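Local coordinates for protein ArCE4A (Arthrobacter sp. AW19M34-1, PDB 5LFZ) that is a carbohydrate esterase family 4 deacetylase that probably removes acetyl groups by hydrolysis from amino-sugar polymers at a metal-containing active site, at residues A[185-188]-A[189-193]; A[156-159]-A[160-164]. All coordinates share one frame; numbering follows the deposited sequence.

Contact 1 of 2, residues A[185-188]-A[189-193]; sequences QLVS and KLHDA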
loop_
_atom_site.group_PDB
_atom_site.type_symbol
_atom_site.label_atom_id
_atom_site.label_comp_id
_atom_site.label_asym_id
_atom_site.label_seq_id
_atom_site.Cartn_x
_atom_site.Cartn_y
_atom_site.Cartn_z
ATOM N N GLN A 185 -1.558 17.778 -3.610
ATOM C CA GLN A 185 -2.569 18.404 -2.773
ATOM C C GLN A 185 -2.898 17.571 -1.530
ATOM O O GLN A 185 -3.095 18.116 -0.438
ATOM C CB GLN A 185 -3.840 18.655 -3.589
ATOM C CG GLN A 185 -4.924 19.371 -2.818
ATOM C CD GLN A 185 -6.178 19.607 -3.642
ATOM O OE1 GLN A 185 -7.120 20.251 -3.181
ATOM N NE2 GLN A 185 -6.196 19.083 -4.866
ATOM N N LEU A 186 -2.965 16.255 -1.697
ATOM C CA LEU A 186 -3.329 15.372 -0.592
ATOM C C LEU A 186 -2.302 15.460 0.541
ATOM O O LEU A 186 -2.662 15.567 1.716
ATOM C CB LEU A 186 -3.467 13.928 -1.078
ATOM C CG LEU A 186 -3.793 12.944 0.049
ATOM C CD1 LEU A 186 -5.021 13.414 0.810
ATOM C CD2 LEU A 186 -3.996 11.539 -0.481
ATOM N N VAL A 187 -1.024 15.429 0.182
ATOM C CA VAL A 187 0.041 15.537 1.172
ATOM C C VAL A 187 -0.012 16.890 1.883
ATOM O O VAL A 187 0.056 16.958 3.111
ATOM C CB VAL A 187 1.418 15.343 0.529
ATOM C CG1 VAL A 187 2.525 15.604 1.538
ATOM C CG2 VAL A 187 1.532 13.941 -0.035
ATOM N N SER A 188 -0.138 17.961 1.105
ATOM C CA SER A 188 -0.208 19.308 1.667
ATOM C C SER A 188 -1.338 19.428 2.680
ATOM O O SER A 188 -1.145 19.940 3.782
ATOM C CB SER A 188 -0.401 20.350 0.564
ATOM O OG SER A 188 0.744 20.419 -0.268
ATOM N N LYS A 189 -2.516 18.945 2.304
ATOM C CA LYS A 189 -3.677 19.053 3.177
ATOM C C LYS A 189 -3.583 18.152 4.408
ATOM O O LYS A 189 -4.012 18.547 5.490
ATOM C CB LYS A 189 -4.958 18.751 2.399
ATOM C CG LYS A 189 -5.419 19.931 1.541
ATOM C CD LYS A 189 -6.674 19.612 0.753
ATOM C CE LYS A 189 -7.137 20.818 -0.048
ATOM N NZ LYS A 189 -7.617 21.917 0.829
ATOM N N LEU A 190 -3.020 16.956 4.262
ATOM C CA LEU A 190 -2.863 16.084 5.423
ATOM C C LEU A 190 -1.852 16.682 6.403
ATOM O O LEU A 190 -2.058 16.651 7.618
ATOM C CB LEU A 190 -2.439 14.671 5.000
ATOM C CG LEU A 190 -3.558 13.833 4.369
ATOM C CD1 LEU A 190 -2.988 12.563 3.764
ATOM C CD2 LEU A 190 -4.648 13.514 5.395
ATOM N N HIS A 191 -0.769 17.245 5.877
ATOM C CA HIS A 191 0.177 17.972 6.718
ATOM C C HIS A 191 -0.490 19.156 7.411
ATOM O O HIS A 191 -0.314 19.365 8.609
ATOM C CB HIS A 191 1.364 18.466 5.897
ATOM C CG HIS A 191 2.387 17.412 5.618
ATOM N ND1 HIS A 191 3.340 17.542 4.632
ATOM C CD2 HIS A 191 2.612 16.211 6.203
ATOM C CE1 HIS A 191 4.111 16.470 4.622
ATOM N NE2 HIS A 191 3.688 15.645 5.564
ATOM N N ASP A 192 -1.253 19.932 6.652
ATOM C CA ASP A 192 -1.901 21.111 7.204
ATOM C C ASP A 192 -2.945 20.708 8.248
ATOM O O ASP A 192 -3.275 21.484 9.141
ATOM C CB ASP A 192 -2.544 21.937 6.094
ATOM C CG ASP A 192 -2.984 23.299 6.571
ATOM O OD1 ASP A 192 -2.309 23.871 7.449
ATOM O OD2 ASP A 192 -4.003 23.805 6.067
ATOM N N ALA A 193 -3.445 19.482 8.137
ATOM C CA ALA A 193 -4.428 18.968 9.082
ATOM C C ALA A 193 -3.765 18.358 10.323
ATOM O O ALA A 193 -4.454 17.866 11.224
ATOM C CB ALA A 193 -5.320 17.942 8.402
#
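The imidazole of His191 lies alongside the side chain of Val187, one turn earlier. Val187 CG1 stands off the ring plane, displaced from the ring centre toward the ND1-CE1 bond and 3.6 Å from CE1, while Val187 O approaches the ring obliquely. The other flat group, the amide of Gln185, has Lys189 CE against its OE1 at 3.2 Å, and its NE2 bonds to OE1 of Gln154. Both pairs are i to i+4 neighbours on the last turns of helix 177-192, one of the outer helices of the NodB-type deacetylase fold, a distorted beta/alpha barrel. Val187 and His191 point the same way; with Val187 CG1 anti to the backbone N (chi1 174°), this methyl is the one set beside the ring. Gln185 and Lys189 also run alongside each other, their contact made by methylenes and amide and not by the ammonium group. Replacing Gln185 by an alanine would probably leave Gln154 OE1 without its NE2 donor and deprive the Lys189 chain of the group lying along it. On the inner side, Leu186 and Leu190 cross at a slant, CD1 against CD1 at 3.7 Å. These leucines and Val187 are buried on Leu29 of strand 26-32, whereas Lys189 packs on helix 153-163. Beneath the side chains runs the regular helical ladder: the amides of Lys189, Leu190, His191 and Asp192 donate to the carbonyls of Gln185, Leu186, Val187 and Ser188, the His191 N to Val187 O bond being nearly straight (169°). The hydroxyl of Ser188 turns back along the helix to Pro184 O. At the tip of Lys189 the last bend (chi4 -68°) carries NZ away from the amide, 4.4 Å from Gln185 OE1.

Contact 2 of 2, residues A[156-159]-A[160-164]; sequences TVRI and ALEEA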
loop_
_atom_site.group_PDB
_atom_site.type_symbol
_atom_site.label_atom_id
_atom_site.label_comp_id
_atom_site.label_asym_id
_atom_site.label_seq_id
_atom_site.Cartn_x
_atom_site.Cartn_y
_atom_site.Cartn_z
ATOM N N THR A 156 -10.553 12.233 -4.559
ATOM C CA THR A 156 -9.588 11.421 -3.822
ATOM C C THR A 156 -9.061 12.208 -2.625
ATOM O O THR A 156 -9.061 11.717 -1.499
ATOM C CB THR A 156 -8.418 10.988 -4.721
ATOM O OG1 THR A 156 -8.929 10.244 -5.836
ATOM C CG2 THR A 156 -7.430 10.115 -3.940
ATOM N N VAL A 157 -8.637 13.441 -2.873
ATOM C CA VAL A 157 -8.149 14.307 -1.807
ATOM C C VAL A 157 -9.226 14.556 -0.750
ATOM O O VAL A 157 -8.966 14.452 0.453
ATOM C CB VAL A 157 -7.670 15.659 -2.367
ATOM C CG1 VAL A 157 -7.360 16.620 -1.245
ATOM C CG2 VAL A 157 -6.454 15.464 -3.268
ATOM N N ARG A 158 -10.438 14.871 -1.202
ATOM C CA ARG A 158 -11.518 15.224 -0.282
ATOM C C ARG A 158 -11.826 14.086 0.684
ATOM O O ARG A 158 -11.886 14.298 1.897
ATOM C CB ARG A 158 -12.788 15.611 -1.046
ATOM C CG ARG A 158 -13.926 16.053 -0.128
ATOM C CD ARG A 158 -15.218 16.299 -0.891
ATOM N NE ARG A 158 -15.698 15.092 -1.564
ATOM C CZ ARG A 158 -16.413 15.091 -2.686
ATOM N NH1 ARG A 158 -16.739 16.237 -3.275
ATOM N NH2 ARG A 158 -16.805 13.945 -3.224
ATOM N N ILE A 159 -12.014 12.882 0.148
ATOM C CA ILE A 159 -12.343 11.719 0.974
ATOM C C ILE A 159 -11.193 11.351 1.903
ATOM O O ILE A 159 -11.404 11.074 3.084
ATOM C CB ILE A 159 -12.728 10.502 0.104
ATOM C CG1 ILE A 159 -14.020 10.801 -0.662
ATOM C CG2 ILE A 159 -12.904 9.246 0.963
ATOM C CD1 ILE A 159 -14.408 9.740 -1.666
ATOM N N ALA A 160 -9.973 11.359 1.378
ATOM C CA ALA A 160 -8.805 11.053 2.194
ATOM C C ALA A 160 -8.670 12.044 3.347
ATOM O O ALA A 160 -8.456 11.647 4.489
ATOM C CB ALA A 160 -7.546 11.052 1.345
ATOM N N LEU A 161 -8.809 13.331 3.047
ATOM C CA LEU A 161 -8.634 14.366 4.060
ATOM C C LEU A 161 -9.716 14.311 5.131
ATOM O O LEU A 161 -9.426 14.365 6.330
ATOM C CB LEU A 161 -8.626 15.753 3.413
ATOM C CG LEU A 161 -8.482 16.931 4.379
ATOM C CD1 LEU A 161 -7.168 16.835 5.144
ATOM C CD2 LEU A 161 -8.601 18.264 3.649
ATOM N N GLU A 162 -10.965 14.199 4.698
ATOM C CA GLU A 162 -12.092 14.343 5.609
ATOM C C GLU A 162 -12.382 13.087 6.422
ATOM O O GLU A 162 -12.986 13.173 7.489
ATOM C CB GLU A 162 -13.349 14.754 4.840
ATOM C CG GLU A 162 -13.262 16.127 4.203
ATOM C CD GLU A 162 -14.571 16.558 3.568
ATOM O OE1 GLU A 162 -15.469 15.704 3.406
ATOM O OE2 GLU A 162 -14.699 17.752 3.230
ATOM N N GLU A 163 -11.962 11.925 5.926
ATOM C CA GLU A 163 -12.232 10.671 6.628
ATOM C C GLU A 163 -11.035 10.166 7.429
ATOM O O GLU A 163 -11.191 9.313 8.302
ATOM C CB GLU A 163 -12.678 9.587 5.647
ATOM C CG GLU A 163 -14.067 9.797 5.070
ATOM C CD GLU A 163 -14.541 8.608 4.254
ATOM O OE1 GLU A 163 -13.916 7.533 4.355
ATOM O OE2 GLU A 163 -15.543 8.748 3.516
ATOM N N ALA A 164 -9.846 10.684 7.130
ATOM C CA ALA A 164 -8.646 10.270 7.849
ATOM C C ALA A 164 -8.736 10.676 9.308
ATOM O O ALA A 164 -9.311 11.710 9.648
ATOM C CB ALA A 164 -7.394 10.865 7.216
#
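Arg158 and Glu162 pass each other at an angle on the outer side of helix 153-163, their guanidinium and carboxylate planes turned 37° apart. The arginine's methylene CG, not its guanidinium, meets the carboxylate, 3.8 Å from Glu162 CD; the charged groups stay apart, Arg158 NE lying 5.0 Å from Glu162 OE1. The bend at chi3 (61°) turns the outer part of the arginine out of line with its extended first methylenes. One position further on, Ile159 and Glu163 lie side by side and point the same way, and the methyl Ile159 CG2 rests 3.7 Å from Glu163 OE2. That methyl lies beside the carbonyl carbon, on the side from which the next turn rises. Round the helix, toward its buried side, Val157 and Ala160 pack on helix 177-192, and Ala160 also meets Ile170 of strand 168-173. Thr156 is buried too, its OG1 bonded back to Asp152 O. Four backbone bonds join the turns, from Ala160 N to Thr156 O onward; the last, Glu163 N to Ile159 O (3.0 Å), is the most bent at 144°, just before Ala164 leaves helical geometry. The turn is therefore held by main-chain bonds, with carboxylates lying against aliphatic carbons of the previous turn, while the opposite charges of Arg158 and Glu162 probably add at most a loose attraction.

Contacts 1 and 2 each join consecutive turns near the C-terminal end of their own helix, 177-192 and 153-163, their centres about 10 Å apart. Both bury an inner side and expose an outer one. The two helices also meet each other: Leu186 CD1 fits against Ala160 CB at 3.5 Å in the buried part of the seam, and Lys189 CD lies on Val157 CG1 at its margin, so one lysine belongs to a local pair and to the seam. Contact 1 places leucine and valine on the sheet; contact 2 presents smaller groups, alanine and threonine, there. On the outside, 185-193 presents a mixed polar surface of amide, hydroxyl, imidazole, lysine and aspartate, 156-164 chiefly arginine and glutamates.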